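Local coordinates for putative permease protein, ABC transporter (Porphyromonas gingivalis, PDB 3IS6) that probably serves as the extracytoplasmic, MacB-like core domain of a putative ABC-transporter permease, which probably takes part in transmembrane transport, at residues Glu77-Phe91 with Ile155-Pro167. Sequence-based numbering, arbitrary orientation.
Sequences ETKTLLAEPAFLDMF and IQADMLLPITWMP
The parallel pairing of strand 77-83 with strand 159-162, inside the mixed sheet of a MacB-like periplasmic core domain, illustrates how a short parallel ladder is closed at its start by a side chain and carried on by backbone bonds. Along it, Leu81 N donates to Met159 O (3.0 Å) and Leu81 O accepts from Leu161 N (3.1 Å); Ala83 N then reaches Leu161 O at 2.9 Å. At the beginning a carboxylate stands in for a backbone acceptor: with CG beside its own backbone N (chi1 -50°), Asp158 accepts a hydrogen bond from Lys79 N at OD2 (2.9 Å), the donor coming from the anti side and 31° out of the carboxylate plane. Lys79 bends its chain over the backbone of Gln156 so that NZ donates to OE1 of that residue (3.1 Å), whose NE2 is bound by Ser153 O. On one face of the sheet Leu81 and Leu160 lie side by side, pointing the same way, while Leu160 CD1 reaches CE2 of Phe87 obliquely, 4.0 Å away. In the preceding loop, Ile155 sets CG2 at the edge of the Phe87 ring and CD1 over one face of Phe91, 3.8 Å from its centroid. On the other face, Leu82 CD2 packs against Met166 CG. Polar closure thus lies at the partly exposed start, whereas the apolar contacts of Phe87 and Phe91 tie helix 86-90 and its end to the sheet and the loop before it.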
ATOM      1  N   GLU A  77       4.519 -15.694 -14.206  1.00 21.02           N
ATOM      2  CA  GLU A  77       4.402 -15.735 -12.776  1.00 22.59           C
ATOM      3  C   GLU A  77       5.698 -15.192 -12.212  1.00 22.52           C
ATOM      4  O   GLU A  77       6.747 -15.631 -12.565  1.00 22.35           O
ATOM      5  CB  GLU A  77       4.143 -17.164 -12.325  1.00 23.17           C
ATOM      6  CG  GLU A  77       4.097 -17.371 -10.836  1.00 27.81           C
ATOM      7  CD  GLU A  77       4.110 -18.837 -10.435  1.00 31.56           C
ATOM      8  OE1 GLU A  77       5.191 -19.404 -10.231  1.00 34.62           O
ATOM      9  OE2 GLU A  77       3.027 -19.420 -10.334  1.00 35.41           O
ATOM     10  N   THR A  78       5.602 -14.198 -11.364  1.00 21.39           N
ATOM     11  CA  THR A  78       6.776 -13.579 -10.831  1.00 21.92           C
ATOM     12  C   THR A  78       6.704 -13.406  -9.326  1.00 21.15           C
ATOM     13  O   THR A  78       5.688 -13.055  -8.808  1.00 21.26           O
ATOM     14  CB  THR A  78       7.037 -12.217 -11.506  1.00 22.45           C
ATOM     15  OG1 THR A  78       6.406 -11.202 -10.765  1.00 28.08           O
ATOM     16  CG2 THR A  78       6.468 -12.171 -12.872  1.00 21.02           C
ATOM     17  N   LYS A  79       7.805 -13.633  -8.649  1.00 19.38           N
ATOM     18  CA  LYS A  79       7.888 -13.412  -7.225  1.00 19.25           C
ATOM     19  C   LYS A  79       8.518 -12.074  -6.951  1.00 18.43           C
ATOM     20  O   LYS A  79       9.641 -11.840  -7.288  1.00 18.41           O
ATOM     21  CB  LYS A  79       8.713 -14.493  -6.561  1.00 19.01           C
ATOM     22  CG  LYS A  79       8.635 -14.453  -5.087  1.00 20.31           C
ATOM     23  CD  LYS A  79       9.729 -15.203  -4.450  1.00 24.87           C
ATOM     24  CE  LYS A  79       9.320 -15.850  -3.216  1.00 27.02           C
ATOM     25  NZ  LYS A  79       9.463 -17.282  -3.366  1.00 33.29           N
ATOM     26  N   THR A  80       7.766 -11.217  -6.312  1.00 18.21           N
ATOM     27  CA  THR A  80       8.101  -9.832  -6.179  1.00 18.07           C
ATOM     28  C   THR A  80       8.476  -9.413  -4.761  1.00 17.22           C
ATOM     29  O   THR A  80       7.767  -9.647  -3.833  1.00 18.30           O
ATOM     30  CB  THR A  80       6.934  -8.976  -6.661  1.00 18.49           C
ATOM     31  OG1 THR A  80       6.687  -9.230  -8.027  1.00 20.23           O
ATOM     32  CG2 THR A  80       7.219  -7.574  -6.486  1.00 18.02           C
ATOM     33  N   LEU A  81       9.603  -8.770  -4.643  1.00 16.85           N
ATOM     34  CA  LEU A  81      10.109  -8.296  -3.404  1.00 16.55           C
ATOM     35  C   LEU A  81      10.329  -6.781  -3.457  1.00 16.97           C
ATOM     36  O   LEU A  81      10.858  -6.273  -4.391  1.00 17.17           O
ATOM     37  CB  LEU A  81      11.405  -9.004  -3.077  1.00 16.36           C
ATOM     38  CG  LEU A  81      12.157  -8.687  -1.796  1.00 15.39           C
ATOM     39  CD1 LEU A  81      11.433  -9.195  -0.620  1.00 15.45           C
ATOM     40  CD2 LEU A  81      13.491  -9.269  -1.835  1.00 16.68           C
ATOM     41  N   LEU A  82       9.933  -6.097  -2.414  1.00 16.63           N
ATOM     42  CA  LEU A  82      10.099  -4.678  -2.330  1.00 17.64           C
ATOM     43  C   LEU A  82      11.347  -4.339  -1.523  1.00 17.13           C
ATOM     44  O   LEU A  82      11.509  -4.811  -0.445  1.00 17.98           O
ATOM     45  CB  LEU A  82       8.875  -4.071  -1.693  1.00 16.84           C
ATOM     46  CG  LEU A  82       7.676  -3.735  -2.573  1.00 19.86           C
ATOM     47  CD1 LEU A  82       7.269  -4.861  -3.348  1.00 21.99           C
ATOM     48  CD2 LEU A  82       6.548  -3.233  -1.776  1.00 19.88           C
ATOM     49  N   ALA A  83      12.223  -3.545  -2.101  1.00 16.11           N
ATOM     50  CA  ALA A  83      13.530  -3.269  -1.551  1.00 16.18           C
ATOM     51  C   ALA A  83      14.048  -1.845  -1.759  1.00 15.97           C
ATOM     52  O   ALA A  83      13.529  -1.112  -2.529  1.00 15.66           O
ATOM     53  CB  ALA A  83      14.498  -4.219  -2.062  1.00 16.00           C
ATOM     54  N   GLU A  84      15.062  -1.497  -1.000  1.00 15.86           N
ATOM     55  CA  GLU A  84      15.726  -0.222  -1.076  1.00 15.99           C
ATOM     56  C   GLU A  84      16.947  -0.334  -1.983  1.00 16.24           C
ATOM     57  O   GLU A  84      17.417  -1.396  -2.230  1.00 16.05           O
ATOM     58  CB  GLU A  84      16.130   0.267   0.306  1.00 15.80           C
ATOM     59  CG  GLU A  84      15.024   0.342   1.318  1.00 16.87           C
ATOM     60  CD  GLU A  84      15.455   0.895   2.648  1.00 18.65           C
ATOM     61  OE1 GLU A  84      16.502   0.520   3.158  1.00 18.25           O
ATOM     62  OE2 GLU A  84      14.746   1.722   3.190  1.00 18.03           O
ATOM     63  N   PRO A  85      17.485   0.787  -2.437  1.00 15.99           N
ATOM     64  CA  PRO A  85      18.681   0.741  -3.249  1.00 16.04           C
ATOM     65  C   PRO A  85      19.818   0.083  -2.486  1.00 16.76           C
ATOM     66  O   PRO A  85      20.616  -0.558  -3.063  1.00 16.88           O
ATOM     67  CB  PRO A  85      18.937   2.199  -3.521  1.00 16.54           C
ATOM     68  CG  PRO A  85      17.602   2.731  -3.665  1.00 15.92           C
ATOM     69  CD  PRO A  85      16.775   2.045  -2.658  1.00 16.13           C
ATOM     70  N   ALA A  86      19.806   0.180  -1.179  1.00 16.50           N
ATOM     71  CA  ALA A  86      20.837  -0.408  -0.365  1.00 16.45           C
ATOM     72  C   ALA A  86      20.836  -1.931  -0.403  1.00 16.45           C
ATOM     73  O   ALA A  86      21.797  -2.539  -0.067  1.00 16.50           O
ATOM     74  CB  ALA A  86      20.742   0.081   0.991  1.00 17.02           C
ATOM     75  N   PHE A  87      19.760  -2.523  -0.854  1.00 15.64           N
ATOM     76  CA  PHE A  87      19.664  -3.957  -0.958  1.00 15.83           C
ATOM     77  C   PHE A  87      20.768  -4.428  -1.865  1.00 16.31           C
ATOM     78  O   PHE A  87      21.361  -5.414  -1.651  1.00 16.37           O
ATOM     79  CB  PHE A  87      18.321  -4.299  -1.571  1.00 15.88           C
ATOM     80  CG  PHE A  87      18.078  -5.758  -1.813  1.00 15.00           C
ATOM     81  CD1 PHE A  87      17.497  -6.538  -0.860  1.00 16.84           C
ATOM     82  CD2 PHE A  87      18.350  -6.326  -3.001  1.00 15.15           C
ATOM     83  CE1 PHE A  87      17.243  -7.839  -1.094  1.00 15.28           C
ATOM     84  CE2 PHE A  87      18.082  -7.621  -3.219  1.00 14.17           C
ATOM     85  CZ  PHE A  87      17.536  -8.368  -2.267  1.00 14.99           C
ATOM     86  N   LEU A  88      21.026  -3.680  -2.901  1.00 16.32           N
ATOM     87  CA  LEU A  88      22.045  -4.040  -3.836  1.00 17.11           C
ATOM     88  C   LEU A  88      23.417  -4.061  -3.197  1.00 17.14           C
ATOM     89  O   LEU A  88      24.198  -4.885  -3.512  1.00 17.64           O
ATOM     90  CB  LEU A  88      22.033  -3.073  -5.010  1.00 16.52           C
ATOM     91  CG  LEU A  88      21.095  -3.247  -6.192  1.00 18.54           C
ATOM     92  CD1 LEU A  88      19.821  -3.799  -5.895  1.00 20.79           C
ATOM     93  CD2 LEU A  88      20.947  -1.996  -6.976  1.00 20.06           C
ATOM     94  N   ASP A  89      23.704  -3.095  -2.363  1.00 17.18           N
ATOM     95  CA  ASP A  89      24.922  -3.076  -1.596  1.00 18.29           C
ATOM     96  C   ASP A  89      25.042  -4.148  -0.510  1.00 17.95           C
ATOM     97  O   ASP A  89      25.988  -4.863  -0.447  1.00 18.16           O
ATOM     98  CB  ASP A  89      25.123  -1.687  -1.035  1.00 18.73           C
ATOM     99  CG  ASP A  89      25.392  -0.648  -2.135  1.00 22.11           C
ATOM    100  OD1 ASP A  89      25.967  -1.002  -3.158  1.00 22.92           O
ATOM    101  OD2 ASP A  89      25.015   0.511  -1.973  1.00 26.60           O
HETATM  102  N   MSE A  90      24.006  -4.295   0.272  1.00 17.32           N
HETATM  103  CA  MSE A  90      23.962  -5.249   1.342  1.00 17.13           C
HETATM  104  C   MSE A  90      24.151  -6.675   0.832  1.00 16.92           C
HETATM  105  O   MSE A  90      24.729  -7.455   1.486  1.00 16.39           O
HETATM  106  CB  MSE A  90      22.635  -5.138   2.059  1.00 17.13           C
HETATM  107  CG  MSE A  90      22.422  -6.083   3.189  1.00 18.46           C
HETATM  108 SE   MSE A  90      23.443  -5.692   4.798  1.00 25.79          SE
HETATM  109  CE  MSE A  90      22.489  -4.281   5.523  1.00 18.38           C
ATOM    110  N   PHE A  91      23.627  -6.994  -0.327  1.00 15.44           N
ATOM    111  CA  PHE A  91      23.710  -8.332  -0.839  1.00 15.11           C
ATOM    112  C   PHE A  91      24.625  -8.540  -2.049  1.00 15.15           C
ATOM    113  O   PHE A  91      24.615  -9.573  -2.660  1.00 14.96           O
ATOM    114  CB  PHE A  91      22.312  -8.877  -1.023  1.00 14.15           C
ATOM    115  CG  PHE A  91      21.524  -8.892   0.246  1.00 15.22           C
ATOM    116  CD1 PHE A  91      21.913  -9.666   1.306  1.00 13.27           C
ATOM    117  CD2 PHE A  91      20.439  -8.115   0.405  1.00 14.72           C
ATOM    118  CE1 PHE A  91      21.224  -9.654   2.462  1.00 14.13           C
ATOM    119  CE2 PHE A  91      19.763  -8.115   1.567  1.00 14.96           C
ATOM    120  CZ  PHE A  91      20.154  -8.883   2.594  1.00 12.93           C
ATOM    121  N   ILE A 155      16.391 -15.336   0.796  1.00 15.03           N
ATOM    122  CA  ILE A 155      16.144 -14.143   0.041  1.00 16.02           C
ATOM    123  C   ILE A 155      15.876 -14.541  -1.389  1.00 16.39           C
ATOM    124  O   ILE A 155      16.747 -14.947  -2.072  1.00 16.70           O
ATOM    125  CB  ILE A 155      17.321 -13.195   0.144  1.00 15.94           C
ATOM    126  CG1 ILE A 155      17.616 -12.904   1.610  1.00 16.35           C
ATOM    127  CG2 ILE A 155      17.030 -11.913  -0.560  1.00 16.49           C
ATOM    128  CD1 ILE A 155      18.699 -12.026   1.848  1.00 16.71           C
ATOM    129  N   GLN A 156      14.621 -14.462  -1.781  1.00 15.67           N
ATOM    130  CA  GLN A 156      14.161 -14.876  -3.083  1.00 16.60           C
ATOM    131  C   GLN A 156      13.320 -13.817  -3.788  1.00 17.14           C
ATOM    132  O   GLN A 156      12.395 -13.319  -3.236  1.00 18.19           O
ATOM    133  CB  GLN A 156      13.351 -16.139  -2.948  1.00 16.82           C
ATOM    134  CG  GLN A 156      13.990 -17.151  -2.078  1.00 18.37           C
ATOM    135  CD  GLN A 156      13.108 -18.336  -1.815  1.00 22.11           C
ATOM    136  OE1 GLN A 156      12.114 -18.530  -2.465  1.00 24.21           O
ATOM    137  NE2 GLN A 156      13.480 -19.133  -0.845  1.00 23.08           N
ATOM    138  N   ALA A 157      13.692 -13.468  -5.007  1.00 16.54           N
ATOM    139  CA  ALA A 157      12.948 -12.536  -5.831  1.00 15.91           C
ATOM    140  C   ALA A 157      13.230 -12.718  -7.323  1.00 16.02           C
ATOM    141  O   ALA A 157      14.346 -12.767  -7.711  1.00 17.34           O
ATOM    142  CB  ALA A 157      13.265 -11.165  -5.424  1.00 15.86           C
ATOM    143  N   ASP A 158      12.203 -12.874  -8.123  1.00 15.32           N
ATOM    144  CA  ASP A 158      12.208 -12.630  -9.548  1.00 15.56           C
ATOM    145  C   ASP A 158      12.221 -11.160  -9.978  1.00 14.96           C
ATOM    146  O   ASP A 158      12.795 -10.818 -10.956  1.00 14.45           O
ATOM    147  CB  ASP A 158      11.077 -13.380 -10.228  1.00 16.33           C
ATOM    148  CG  ASP A 158      11.026 -14.841  -9.827  1.00 20.13           C
ATOM    149  OD1 ASP A 158      12.083 -15.434  -9.631  1.00 22.79           O
ATOM    150  OD2 ASP A 158       9.925 -15.388  -9.666  1.00 23.07           O
HETATM  151  N   MSE A 159      11.502 -10.330  -9.255  1.00 15.52           N
HETATM  152  CA  MSE A 159      11.366  -8.922  -9.552  1.00 17.05           C
HETATM  153  C   MSE A 159      11.549  -8.090  -8.300  1.00 17.54           C
HETATM  154  O   MSE A 159      11.058  -8.429  -7.281  1.00 16.82           O
HETATM  155  CB  MSE A 159       9.989  -8.657 -10.168  1.00 17.02           C
HETATM  156  CG  MSE A 159       9.572  -7.202 -10.358  1.00 19.99           C
HETATM  157 SE   MSE A 159       7.992  -6.954 -11.532  1.00 37.13          SE
HETATM  158  CE  MSE A 159       6.688  -7.352 -10.288  1.00 31.65           C
ATOM    159  N   LEU A 160      12.223  -6.974  -8.424  1.00 17.21           N
ATOM    160  CA  LEU A 160      12.412  -6.067  -7.332  1.00 17.20           C
ATOM    161  C   LEU A 160      11.749  -4.731  -7.627  1.00 17.45           C
ATOM    162  O   LEU A 160      11.920  -4.199  -8.672  1.00 16.48           O
ATOM    163  CB  LEU A 160      13.886  -5.850  -7.060  1.00 17.13           C
ATOM    164  CG  LEU A 160      14.760  -6.993  -6.569  1.00 17.57           C
ATOM    165  CD1 LEU A 160      16.209  -6.697  -6.646  1.00 16.13           C
ATOM    166  CD2 LEU A 160      14.367  -7.396  -5.213  1.00 15.39           C
ATOM    167  N   LEU A 161      11.008  -4.213  -6.667  1.00 16.89           N
ATOM    168  CA  LEU A 161      10.337  -2.942  -6.770  1.00 16.81           C
ATOM    169  C   LEU A 161      10.742  -2.078  -5.604  1.00 16.84           C
ATOM    170  O   LEU A 161      11.086  -2.572  -4.600  1.00 16.27           O
ATOM    171  CB  LEU A 161       8.846  -3.133  -6.730  1.00 16.08           C
ATOM    172  CG  LEU A 161       8.144  -3.658  -7.957  1.00 16.69           C
ATOM    173  CD1 LEU A 161       6.753  -4.017  -7.663  1.00 18.15           C
ATOM    174  CD2 LEU A 161       8.190  -2.682  -9.042  1.00 18.28           C
ATOM    175  N   PRO A 162      10.685  -0.775  -5.735  1.00 16.37           N
ATOM    176  CA  PRO A 162      11.076   0.059  -4.620  1.00 16.18           C
ATOM    177  C   PRO A 162      10.139  -0.058  -3.438  1.00 15.92           C
ATOM    178  O   PRO A 162       8.957  -0.152  -3.581  1.00 16.70           O
ATOM    179  CB  PRO A 162      11.045   1.458  -5.207  1.00 15.91           C
ATOM    180  CG  PRO A 162      11.028   1.293  -6.567  1.00 17.12           C
ATOM    181  CD  PRO A 162      10.339   0.046  -6.878  1.00 16.01           C
ATOM    182  N   ILE A 163      10.720  -0.003  -2.262  1.00 16.72           N
ATOM    183  CA  ILE A 163      10.005  -0.116  -1.025  1.00 16.64           C
ATOM    184  C   ILE A 163       9.031   1.021  -0.837  1.00 16.31           C
ATOM    185  O   ILE A 163       8.068   0.885  -0.171  1.00 15.26           O
ATOM    186  CB  ILE A 163      10.909  -0.299   0.188  1.00 17.75           C
ATOM    187  CG1 ILE A 163      10.196  -1.154   1.204  1.00 19.39           C
ATOM    188  CG2 ILE A 163      11.294   0.974   0.786  1.00 19.78           C
ATOM    189  CD1 ILE A 163      11.056  -1.820   2.080  1.00 21.26           C
ATOM    190  N   THR A 164       9.275   2.105  -1.549  1.00 15.30           N
ATOM    191  CA  THR A 164       8.467   3.309  -1.510  1.00 15.52           C
ATOM    192  C   THR A 164       7.096   3.096  -2.138  1.00 14.42           C
ATOM    193  O   THR A 164       6.287   3.939  -2.101  1.00 15.06           O
ATOM    194  CB  THR A 164       9.157   4.519  -2.140  1.00 16.03           C
ATOM    195  OG1 THR A 164       9.760   4.154  -3.360  1.00 17.48           O
ATOM    196  CG2 THR A 164      10.195   5.041  -1.246  1.00 17.79           C
ATOM    197  N   TRP A 165       6.864   1.952  -2.719  1.00 13.24           N
ATOM    198  CA  TRP A 165       5.541   1.600  -3.148  1.00 12.69           C
ATOM    199  C   TRP A 165       4.636   1.526  -1.949  1.00 12.96           C
ATOM    200  O   TRP A 165       3.476   1.702  -2.059  1.00 12.61           O
ATOM    201  CB  TRP A 165       5.516   0.276  -3.870  1.00 12.23           C
ATOM    202  CG  TRP A 165       5.731   0.367  -5.304  1.00 12.22           C
ATOM    203  CD1 TRP A 165       6.653   1.090  -5.931  1.00 11.44           C
ATOM    204  CD2 TRP A 165       5.014  -0.312  -6.301  1.00 12.87           C
ATOM    205  NE1 TRP A 165       6.566   0.921  -7.259  1.00 13.11           N
ATOM    206  CE2 TRP A 165       5.557   0.051  -7.514  1.00 12.42           C
ATOM    207  CE3 TRP A 165       3.960  -1.199  -6.287  1.00 13.60           C
ATOM    208  CZ2 TRP A 165       5.083  -0.420  -8.689  1.00 12.62           C
ATOM    209  CZ3 TRP A 165       3.488  -1.660  -7.459  1.00 13.09           C
ATOM    210  CH2 TRP A 165       4.050  -1.280  -8.642  1.00 11.64           C
HETATM  211  N   MSE A 166       5.189   1.206  -0.807  1.00 12.61           N
HETATM  212  CA  MSE A 166       4.408   1.090   0.399  1.00 13.41           C
HETATM  213  C   MSE A 166       3.997   2.473   0.907  1.00 12.84           C
HETATM  214  O   MSE A 166       4.717   3.405   0.776  1.00 12.05           O
HETATM  215  CB  MSE A 166       5.169   0.323   1.487  1.00 13.92           C
HETATM  216  CG  MSE A 166       5.484  -1.111   1.185  1.00 17.51           C
HETATM  217 SE   MSE A 166       4.012  -2.290   1.277  1.00 31.42          SE
HETATM  218  CE  MSE A 166       3.656  -2.173   3.045  1.00 23.38           C
ATOM    219  N   PRO A 167       2.856   2.554   1.534  1.00 13.19           N
ATOM    220  CA  PRO A 167       2.359   3.803   2.051  1.00 13.65           C
ATOM    221  C   PRO A 167       3.284   4.356   3.105  1.00 14.45           C
ATOM    222  O   PRO A 167       3.903   3.611   3.813  1.00 14.38           O
ATOM    223  CB  PRO A 167       1.077   3.374   2.710  1.00 14.25           C
ATOM    224  CG  PRO A 167       0.665   2.280   2.014  1.00 13.66           C
ATOM    225  CD  PRO A 167       1.824   1.533   1.586  1.00 13.09           C
TER